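PDB 5I2H: O-methyltransferase family 2 from Planctopirus limnophila, which probably transfers a methyl group from S-adenosyl-L-methionine to a hydroxyl oxygen of its substrate and binds the flavone apigenin. Local coordinates for residues F176-P181 with L215-T220. Numbering follows the deposited sequence.
Sequences FADVLP and LQKYPT
Two helix C-termini meet here on one face of the Rossmann-like methyltransferase sheet: helix 154-179 ends beside helix 209-217, the helix that follows strand 199-203, and the two side chains bridging the gap are Lys217 and Tyr218. The phenol oxygen Tyr218 OH lies 3.0 Å from Leu180 O, the carbonyl of the first residue past the helix. That carbonyl oxygen approaches from beyond the phenol edge, nearly in line with the ring plane. Alongside, the Lys217 chain leaves with CG anti to the backbone N (chi1 177°) and continues extended at chi2 (158°). These two torsions bring Lys217 CD to 3.1 Å from Ala177 O, a close CH-to-carbonyl approach. Farther along, the bend at chi4 (75°) swings NZ toward a water; Lys217 NZ and Asp178 OD1 stay 4.5 Å apart, beyond a salt bridge, and the water accepts from NZ and donates to OD1, closing the gap between opposite charges.

Further out, Trp221 stacks on the Tyr218 ring, while Arg296 NH1 hydrogen-bonds Pro181 O just beyond the phenol contact. Leu180 packs on Val214 of helix 209-217 and on Leu298 and Leu358 of the sheet. Within the second segment, Lys217 CG rests 3.8 Å above the Tyr218 ring plane, displaced from the ring centre.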
loop_
_atom_site.group_PDB
_atom_site.type_symbol
_atom_site.label_atom_id
_atom_site.label_comp_id
_atom_site.label_asym_id
_atom_site.label_seq_id
_atom_site.Cartn_x
_atom_site.Cartn_y
_atom_site.Cartn_z
ATOM N N PHE A 176 -4.361 -4.938 -26.120
ATOM C CA PHE A 176 -5.266 -6.042 -26.377
ATOM C C PHE A 176 -5.509 -6.226 -27.863
ATOM O O PHE A 176 -5.412 -7.347 -28.383
ATOM C CB PHE A 176 -6.593 -5.789 -25.665
ATOM C CG PHE A 176 -7.617 -6.852 -25.927
ATOM C CD1 PHE A 176 -7.676 -7.968 -25.132
ATOM C CD2 PHE A 176 -8.514 -6.723 -26.957
ATOM C CE1 PHE A 176 -8.612 -8.954 -25.378
ATOM C CE2 PHE A 176 -9.456 -7.701 -27.228
ATOM C CZ PHE A 176 -9.505 -8.818 -26.437
ATOM N N ALA A 177 -5.875 -5.139 -28.555
ATOM C CA ALA A 177 -6.114 -5.246 -29.988
ATOM C C ALA A 177 -4.835 -5.658 -30.720
ATOM O O ALA A 177 -4.882 -6.427 -31.695
ATOM C CB ALA A 177 -6.673 -3.934 -30.533
ATOM N N ASP A 178 -3.681 -5.159 -30.261
ATOM C CA ASP A 178 -2.436 -5.479 -30.934
ATOM C C ASP A 178 -2.112 -6.967 -30.847
ATOM O O ASP A 178 -1.531 -7.535 -31.790
ATOM C CB ASP A 178 -1.304 -4.634 -30.341
ATOM C CG ASP A 178 0.018 -4.858 -31.044
ATOM O OD1 ASP A 178 0.108 -4.575 -32.257
ATOM O OD2 ASP A 178 0.962 -5.333 -30.375
ATOM N N VAL A 179 -2.452 -7.625 -29.742
ATOM C CA VAL A 179 -2.048 -9.028 -29.582
ATOM C C VAL A 179 -3.148 -10.028 -29.911
ATOM O O VAL A 179 -2.865 -11.236 -29.948
ATOM C CB VAL A 179 -1.511 -9.330 -28.169
ATOM C CG1 VAL A 179 -0.355 -8.378 -27.841
ATOM C CG2 VAL A 179 -2.629 -9.252 -27.125
ATOM N N LEU A 180 -4.377 -9.582 -30.161
ATOM C CA LEU A 180 -5.420 -10.526 -30.553
ATOM C C LEU A 180 -5.142 -11.089 -31.943
ATOM O O LEU A 180 -5.091 -10.316 -32.908
ATOM C CB LEU A 180 -6.782 -9.847 -30.543
ATOM C CG LEU A 180 -7.927 -10.742 -30.998
ATOM C CD1 LEU A 180 -8.154 -11.879 -30.012
ATOM C CD2 LEU A 180 -9.172 -9.893 -31.139
ATOM N N PRO A 181 -4.968 -12.403 -32.101
ATOM C CA PRO A 181 -4.749 -12.961 -33.444
ATOM C C PRO A 181 -6.007 -12.854 -34.297
ATOM O O PRO A 181 -7.122 -12.839 -33.782
ATOM C CB PRO A 181 -4.378 -14.429 -33.173
ATOM C CG PRO A 181 -3.945 -14.480 -31.693
ATOM C CD PRO A 181 -4.836 -13.419 -31.040
ATOM N N LEU A 215 -12.196 -3.314 -33.509
ATOM C CA LEU A 215 -12.839 -2.937 -34.769
ATOM C C LEU A 215 -12.013 -1.923 -35.559
ATOM O O LEU A 215 -12.084 -1.924 -36.797
ATOM C CB LEU A 215 -14.237 -2.358 -34.522
ATOM C CG LEU A 215 -15.281 -3.336 -33.968
ATOM C CD1 LEU A 215 -16.656 -2.624 -33.821
ATOM C CD2 LEU A 215 -15.391 -4.618 -34.810
ATOM N N GLN A 216 -11.268 -1.025 -34.888
ATOM C CA GLN A 216 -10.351 -0.162 -35.641
ATOM C C GLN A 216 -9.212 -0.962 -36.256
ATOM O O GLN A 216 -8.745 -0.640 -37.362
ATOM C CB GLN A 216 -9.789 0.954 -34.756
ATOM C CG GLN A 216 -10.828 1.937 -34.243
ATOM C CD GLN A 216 -10.157 3.148 -33.652
ATOM O OE1 GLN A 216 -8.962 3.098 -33.335
ATOM N NE2 GLN A 216 -10.896 4.253 -33.515
ATOM N N LYS A 217 -8.754 -2.001 -35.576
ATOM C CA LYS A 217 -7.677 -2.808 -36.126
ATOM C C LYS A 217 -8.148 -3.657 -37.300
ATOM O O LYS A 217 -7.375 -3.917 -38.231
ATOM C CB LYS A 217 -7.103 -3.711 -35.045
ATOM C CG LYS A 217 -6.009 -4.624 -35.598
ATOM C CD LYS A 217 -5.106 -5.107 -34.545
ATOM C CE LYS A 217 -3.760 -5.492 -35.188
ATOM N NZ LYS A 217 -2.925 -4.295 -35.568
ATOM N N TYR A 218 -9.404 -4.105 -37.262
ATOM C CA TYR A 218 -9.950 -5.069 -38.213
ATOM C C TYR A 218 -11.171 -4.431 -38.864
ATOM O O TYR A 218 -12.313 -4.638 -38.419
ATOM C CB TYR A 218 -10.309 -6.378 -37.517
ATOM C CG TYR A 218 -9.127 -7.183 -37.026
ATOM C CD1 TYR A 218 -8.324 -7.893 -37.918
ATOM C CD2 TYR A 218 -8.818 -7.246 -35.675
ATOM C CE1 TYR A 218 -7.257 -8.645 -37.480
ATOM C CE2 TYR A 218 -7.746 -8.003 -35.222
ATOM C CZ TYR A 218 -6.968 -8.692 -36.124
ATOM O OH TYR A 218 -5.907 -9.450 -35.666
ATOM N N PRO A 219 -10.974 -3.652 -39.923
ATOM C CA PRO A 219 -12.092 -2.902 -40.530
ATOM C C PRO A 219 -13.217 -3.771 -41.096
ATOM O O PRO A 219 -14.318 -3.247 -41.350
ATOM C CB PRO A 219 -11.403 -2.109 -41.643
ATOM C CG PRO A 219 -9.963 -2.074 -41.255
ATOM C CD PRO A 219 -9.680 -3.349 -40.552
ATOM N N THR A 220 -12.981 -5.060 -41.333
ATOM C CA THR A 220 -14.035 -5.932 -41.848
ATOM C C THR A 220 -14.835 -6.606 -40.752
ATOM O O THR A 220 -15.774 -7.346 -41.063
ATOM C CB THR A 220 -13.465 -7.028 -42.748
ATOM O OG1 THR A 220 -12.613 -7.883 -41.977
ATOM C CG2 THR A 220 -12.672 -6.439 -43.893
HETATM O O HOH W 1 -1.932 -2.358 -33.186
#